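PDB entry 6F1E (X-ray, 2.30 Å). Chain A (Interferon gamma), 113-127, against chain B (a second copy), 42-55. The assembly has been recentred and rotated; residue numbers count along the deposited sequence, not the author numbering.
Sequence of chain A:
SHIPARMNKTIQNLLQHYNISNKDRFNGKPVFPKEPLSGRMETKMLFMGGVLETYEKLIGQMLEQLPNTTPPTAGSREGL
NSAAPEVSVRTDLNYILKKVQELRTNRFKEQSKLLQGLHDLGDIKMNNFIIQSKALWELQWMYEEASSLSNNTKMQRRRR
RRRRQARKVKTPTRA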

# COMPACT_ATOMS: atom_id res chain seq x y z
N LYS A 113 5.36 -9.66 -0.79
CA LYS A 113 4.64 -10.33 0.29
C LYS A 113 3.98 -9.29 1.18
O LYS A 113 2.76 -9.33 1.41
CB LYS A 113 5.61 -11.21 1.11
CG LYS A 113 5.01 -12.41 1.84
CD LYS A 113 6.11 -13.35 2.37
CE LYS A 113 6.73 -14.24 1.28
NZ LYS A 113 8.21 -14.45 1.41
N LEU A 114 4.82 -8.35 1.64
CA LEU A 114 4.39 -7.22 2.47
C LEU A 114 3.36 -6.42 1.74
O LEU A 114 2.27 -6.22 2.25
CB LEU A 114 5.57 -6.31 2.87
CG LEU A 114 5.26 -5.09 3.78
CD1 LEU A 114 4.27 -5.36 4.89
CD2 LEU A 114 6.54 -4.57 4.41
N LEU A 115 3.69 -6.00 0.53
CA LEU A 115 2.75 -5.26 -0.28
C LEU A 115 1.41 -5.98 -0.40
O LEU A 115 0.39 -5.30 -0.37
CB LEU A 115 3.31 -4.94 -1.68
CG LEU A 115 4.44 -3.88 -1.74
CD1 LEU A 115 4.90 -3.70 -3.18
CD2 LEU A 115 4.08 -2.51 -1.16
N GLN A 116 1.38 -7.32 -0.50
CA GLN A 116 0.06 -7.99 -0.63
C GLN A 116 -0.74 -7.82 0.68
O GLN A 116 -1.94 -7.57 0.65
CB GLN A 116 0.16 -9.47 -1.07
CG GLN A 116 -1.18 -10.15 -1.50
CD GLN A 116 -1.95 -9.42 -2.61
OE1 GLN A 116 -1.41 -9.12 -3.67
NE2 GLN A 116 -3.22 -9.14 -2.36
N GLY A 117 -0.05 -7.90 1.81
CA GLY A 117 -0.64 -7.53 3.10
C GLY A 117 -1.22 -6.12 3.10
O GLY A 117 -2.43 -5.92 3.40
N LEU A 118 -0.40 -5.14 2.73
CA LEU A 118 -0.87 -3.75 2.71
C LEU A 118 -2.01 -3.58 1.74
O LEU A 118 -2.93 -2.86 2.03
CB LEU A 118 0.23 -2.75 2.38
CG LEU A 118 1.40 -2.83 3.37
CD1 LEU A 118 2.49 -1.79 3.06
CD2 LEU A 118 0.89 -2.67 4.80
N HIS A 119 -1.99 -4.28 0.62
CA HIS A 119 -3.05 -4.10 -0.37
C HIS A 119 -4.33 -4.71 0.17
O HIS A 119 -5.42 -4.14 0.04
CB HIS A 119 -2.65 -4.68 -1.73
CG HIS A 119 -1.64 -3.84 -2.47
ND1 HIS A 119 -0.64 -3.13 -1.84
CD2 HIS A 119 -1.48 -3.60 -3.80
CE1 HIS A 119 0.09 -2.50 -2.73
NE2 HIS A 119 -0.40 -2.76 -3.93
N ASP A 120 -4.17 -5.84 0.84
CA ASP A 120 -5.28 -6.52 1.49
C ASP A 120 -6.00 -5.67 2.58
O ASP A 120 -7.22 -5.57 2.55
CB ASP A 120 -4.84 -7.91 2.01
CG ASP A 120 -4.70 -8.96 0.87
OD1 ASP A 120 -5.20 -8.71 -0.28
OD2 ASP A 120 -4.09 -10.02 1.14
N LEU A 121 -5.25 -5.06 3.49
CA LEU A 121 -5.77 -4.12 4.48
C LEU A 121 -6.55 -3.00 3.83
O LEU A 121 -7.64 -2.64 4.29
CB LEU A 121 -4.63 -3.46 5.24
CG LEU A 121 -3.89 -4.32 6.25
CD1 LEU A 121 -2.73 -3.52 6.82
CD2 LEU A 121 -4.81 -4.75 7.36
N GLY A 122 -5.98 -2.47 2.75
CA GLY A 122 -6.63 -1.45 1.92
C GLY A 122 -8.00 -1.82 1.36
O GLY A 122 -8.82 -0.95 1.06
N ASP A 123 -8.25 -3.11 1.23
CA ASP A 123 -9.39 -3.62 0.47
C ASP A 123 -10.47 -4.06 1.38
O ASP A 123 -11.51 -4.51 0.90
CB ASP A 123 -8.97 -4.85 -0.38
CG ASP A 123 -8.34 -4.47 -1.71
OD1 ASP A 123 -7.97 -3.28 -1.96
OD2 ASP A 123 -8.22 -5.41 -2.53
N ILE A 124 -10.26 -3.98 2.68
CA ILE A 124 -11.24 -4.52 3.63
C ILE A 124 -12.62 -3.81 3.45
O ILE A 124 -12.66 -2.60 3.13
CB ILE A 124 -10.66 -4.44 5.06
CG1 ILE A 124 -9.59 -5.53 5.20
CG2 ILE A 124 -11.76 -4.64 6.10
CD1 ILE A 124 -8.73 -5.47 6.46
N LYS A 125 -13.72 -4.56 3.58
CA LYS A 125 -15.06 -3.96 3.44
C LYS A 125 -15.46 -3.27 4.73
O LYS A 125 -16.13 -3.85 5.59
CB LYS A 125 -16.13 -4.99 3.08
CG LYS A 125 -15.84 -5.81 1.84
CD LYS A 125 -15.64 -4.96 0.58
CE LYS A 125 -15.36 -5.88 -0.59
NZ LYS A 125 -15.30 -5.10 -1.84
N MET A 126 -15.06 -2.01 4.83
CA MET A 126 -15.22 -1.23 6.05
C MET A 126 -16.65 -0.80 6.40
O MET A 126 -16.94 -0.50 7.55
CB MET A 126 -14.33 -0.04 5.96
CG MET A 126 -12.90 -0.49 5.88
SD MET A 126 -11.91 0.96 5.88
CE MET A 126 -10.33 0.26 5.39
N ASN A 127 -17.54 -0.80 5.43
CA ASN A 127 -18.91 -0.40 5.66
C ASN A 127 -19.78 -1.61 5.95
O ASN A 127 -21.01 -1.46 6.06
CB ASN A 127 -19.45 0.37 4.43
CG ASN A 127 -19.55 -0.49 3.16
OD1 ASN A 127 -18.86 -1.52 3.02
ND2 ASN A 127 -20.40 -0.06 2.21
N GLU B 42 11.31 -2.92 10.92
CA GLU B 42 10.71 -1.95 10.00
C GLU B 42 9.51 -2.58 9.25
O GLU B 42 8.51 -1.91 8.95
CB GLU B 42 11.75 -1.41 8.99
CG GLU B 42 11.72 0.11 8.76
CD GLU B 42 10.36 0.71 8.32
OE1 GLU B 42 10.23 1.17 7.16
OE2 GLU B 42 9.42 0.79 9.14
N THR B 43 9.61 -3.86 8.93
CA THR B 43 8.51 -4.56 8.27
C THR B 43 7.26 -4.59 9.20
O THR B 43 6.15 -4.28 8.75
CB THR B 43 8.99 -5.96 7.78
OG1 THR B 43 9.88 -5.77 6.68
CG2 THR B 43 7.84 -6.91 7.34
N LYS B 44 7.46 -4.90 10.49
CA LYS B 44 6.34 -4.99 11.44
C LYS B 44 5.70 -3.64 11.73
O LYS B 44 4.48 -3.54 11.84
CB LYS B 44 6.77 -5.64 12.77
CG LYS B 44 6.99 -7.16 12.74
CD LYS B 44 7.59 -7.69 14.06
CE LYS B 44 9.09 -8.01 13.91
NZ LYS B 44 9.87 -8.08 15.18
N MET B 45 6.52 -2.60 11.89
CA MET B 45 6.02 -1.23 12.10
C MET B 45 5.11 -0.74 10.99
O MET B 45 4.05 -0.19 11.22
CB MET B 45 7.20 -0.27 12.19
CG MET B 45 7.89 -0.36 13.53
SD MET B 45 6.86 0.32 14.85
CE MET B 45 7.07 2.08 14.47
N LEU B 46 5.55 -0.93 9.78
CA LEU B 46 4.82 -0.52 8.62
C LEU B 46 3.48 -1.25 8.50
O LEU B 46 2.43 -0.66 8.22
CB LEU B 46 5.68 -0.81 7.38
CG LEU B 46 5.33 -0.12 6.09
CD1 LEU B 46 5.29 1.40 6.22
CD2 LEU B 46 6.41 -0.52 5.10
N PHE B 47 3.52 -2.56 8.73
CA PHE B 47 2.31 -3.34 8.69
C PHE B 47 1.37 -2.76 9.73
O PHE B 47 0.23 -2.44 9.42
CB PHE B 47 2.61 -4.81 8.93
CG PHE B 47 1.40 -5.68 8.91
CD1 PHE B 47 0.85 -6.10 7.72
CD2 PHE B 47 0.83 -6.11 10.08
CE1 PHE B 47 -0.26 -6.92 7.70
CE2 PHE B 47 -0.29 -6.92 10.08
CZ PHE B 47 -0.83 -7.33 8.88
N MET B 48 1.85 -2.55 10.94
CA MET B 48 0.96 -2.06 12.01
C MET B 48 0.49 -0.63 11.78
O MET B 48 -0.64 -0.27 12.16
CB MET B 48 1.60 -2.25 13.38
CG MET B 48 1.73 -3.73 13.72
SD MET B 48 0.17 -4.38 14.32
CE MET B 48 -0.01 -5.77 13.25
N GLY B 49 1.30 0.16 11.09
CA GLY B 49 0.83 1.46 10.56
C GLY B 49 -0.34 1.27 9.61
O GLY B 49 -1.30 2.03 9.63
N GLY B 50 -0.25 0.26 8.75
CA GLY B 50 -1.36 -0.17 7.93
C GLY B 50 -2.54 -0.50 8.81
O GLY B 50 -3.69 -0.14 8.54
N VAL B 51 -2.28 -1.19 9.90
CA VAL B 51 -3.41 -1.66 10.69
C VAL B 51 -4.15 -0.48 11.39
O VAL B 51 -5.37 -0.43 11.37
CB VAL B 51 -2.97 -2.81 11.63
CG1 VAL B 51 -4.14 -3.28 12.50
CG2 VAL B 51 -2.40 -3.97 10.82
N LEU B 52 -3.42 0.46 11.99
CA LEU B 52 -4.03 1.58 12.69
C LEU B 52 -4.83 2.47 11.74
O LEU B 52 -5.92 2.98 12.07
CB LEU B 52 -2.94 2.41 13.38
CG LEU B 52 -2.16 1.67 14.48
CD1 LEU B 52 -0.82 2.34 14.82
CD2 LEU B 52 -3.03 1.54 15.72
N GLU B 53 -4.29 2.63 10.52
CA GLU B 53 -4.95 3.37 9.47
C GLU B 53 -6.27 2.73 9.15
O GLU B 53 -7.31 3.40 9.13
CB GLU B 53 -4.08 3.41 8.26
CG GLU B 53 -4.67 4.16 7.08
CD GLU B 53 -3.67 4.25 5.95
OE1 GLU B 53 -3.70 3.35 5.08
OE2 GLU B 53 -2.81 5.16 5.98
N THR B 54 -6.25 1.41 8.97
CA THR B 54 -7.50 0.66 8.74
C THR B 54 -8.52 0.92 9.83
O THR B 54 -9.70 1.11 9.56
CB THR B 54 -7.24 -0.86 8.63
OG1 THR B 54 -6.25 -1.11 7.62
CG2 THR B 54 -8.50 -1.62 8.26
N TYR B 55 -8.07 0.90 11.08
CA TYR B 55 -8.98 1.11 12.20
C TYR B 55 -9.56 2.51 12.14
O TYR B 55 -10.76 2.64 12.28
CB TYR B 55 -8.31 0.80 13.55
CG TYR B 55 -8.35 -0.68 13.93
CD1 TYR B 55 -9.57 -1.33 14.12
CD2 TYR B 55 -7.18 -1.42 14.13
CE1 TYR B 55 -9.63 -2.66 14.46
CE2 TYR B 55 -7.24 -2.77 14.51
CZ TYR B 55 -8.47 -3.38 14.66
OH TYR B 55 -8.60 -4.71 15.05

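The contact is closest where chain B has no side chain. G50(B) leaves a hollow on the surface of its helix, and L121(A) fills it. L121(A) CD1 lies 3.6 Å from G50(B) C. A CB at G50(B) would fall 2.8 Å from L121(A) CD1, a clash, and 3.2 Å from L118(A) CD2, which is tight.

The helix of chain A and the helix of chain B run nearly parallel, with 4° between their directions. Their axes approach to 9.8 Å. The CA atoms of L118(A) and G50(B) are 6.3 Å apart, and those of L121(A) and T54(B) are 6.6 Å apart. At the other end, L114(A) CA is 7.6 Å from T43(B) CA.

L121(A) acts as a knob in a hole formed by F47(B), G50(B), V51(B) and T54(B). L121(A) CD1 is 4.0 Å from V51(B) CG2. L121(A) CD1 also meets the F47(B) ring obliquely, 4.3 Å from F47(B) CE1.

L114(A), L118(A) and L121(A) lie along one side of their helix. L114(A) CD2 packs 4.1 Å from L46(B) CD2 and 4.0 Å from T43(B) CG2. The CB of L118(A) points sideways, but the end of the side chain comes nearer. L118(A) CD2 reaches 4.2 Å from F47(B) CA.

T54(B) OG1 lies 3.7 Å from L121(A) CB, a contact and not a hydrogen bond, because carbon offers it no partner. It donates instead to G50(B) O at 2.9 Å, one turn back in its own helix. T54(B) CG2 is 3.9 Å from M126(A) CE and 4.3 Å from I124(A) CD1. These two residues extend the contact beyond the chain A helix.

No hydrogen bond crosses between the stretches. The backbone bonds stay within each chain, and the packing is largely apolar, burying 506 Å² over both sides; the leucine methyls cannot hydrogen-bond and gain by packing against carbon, away from water.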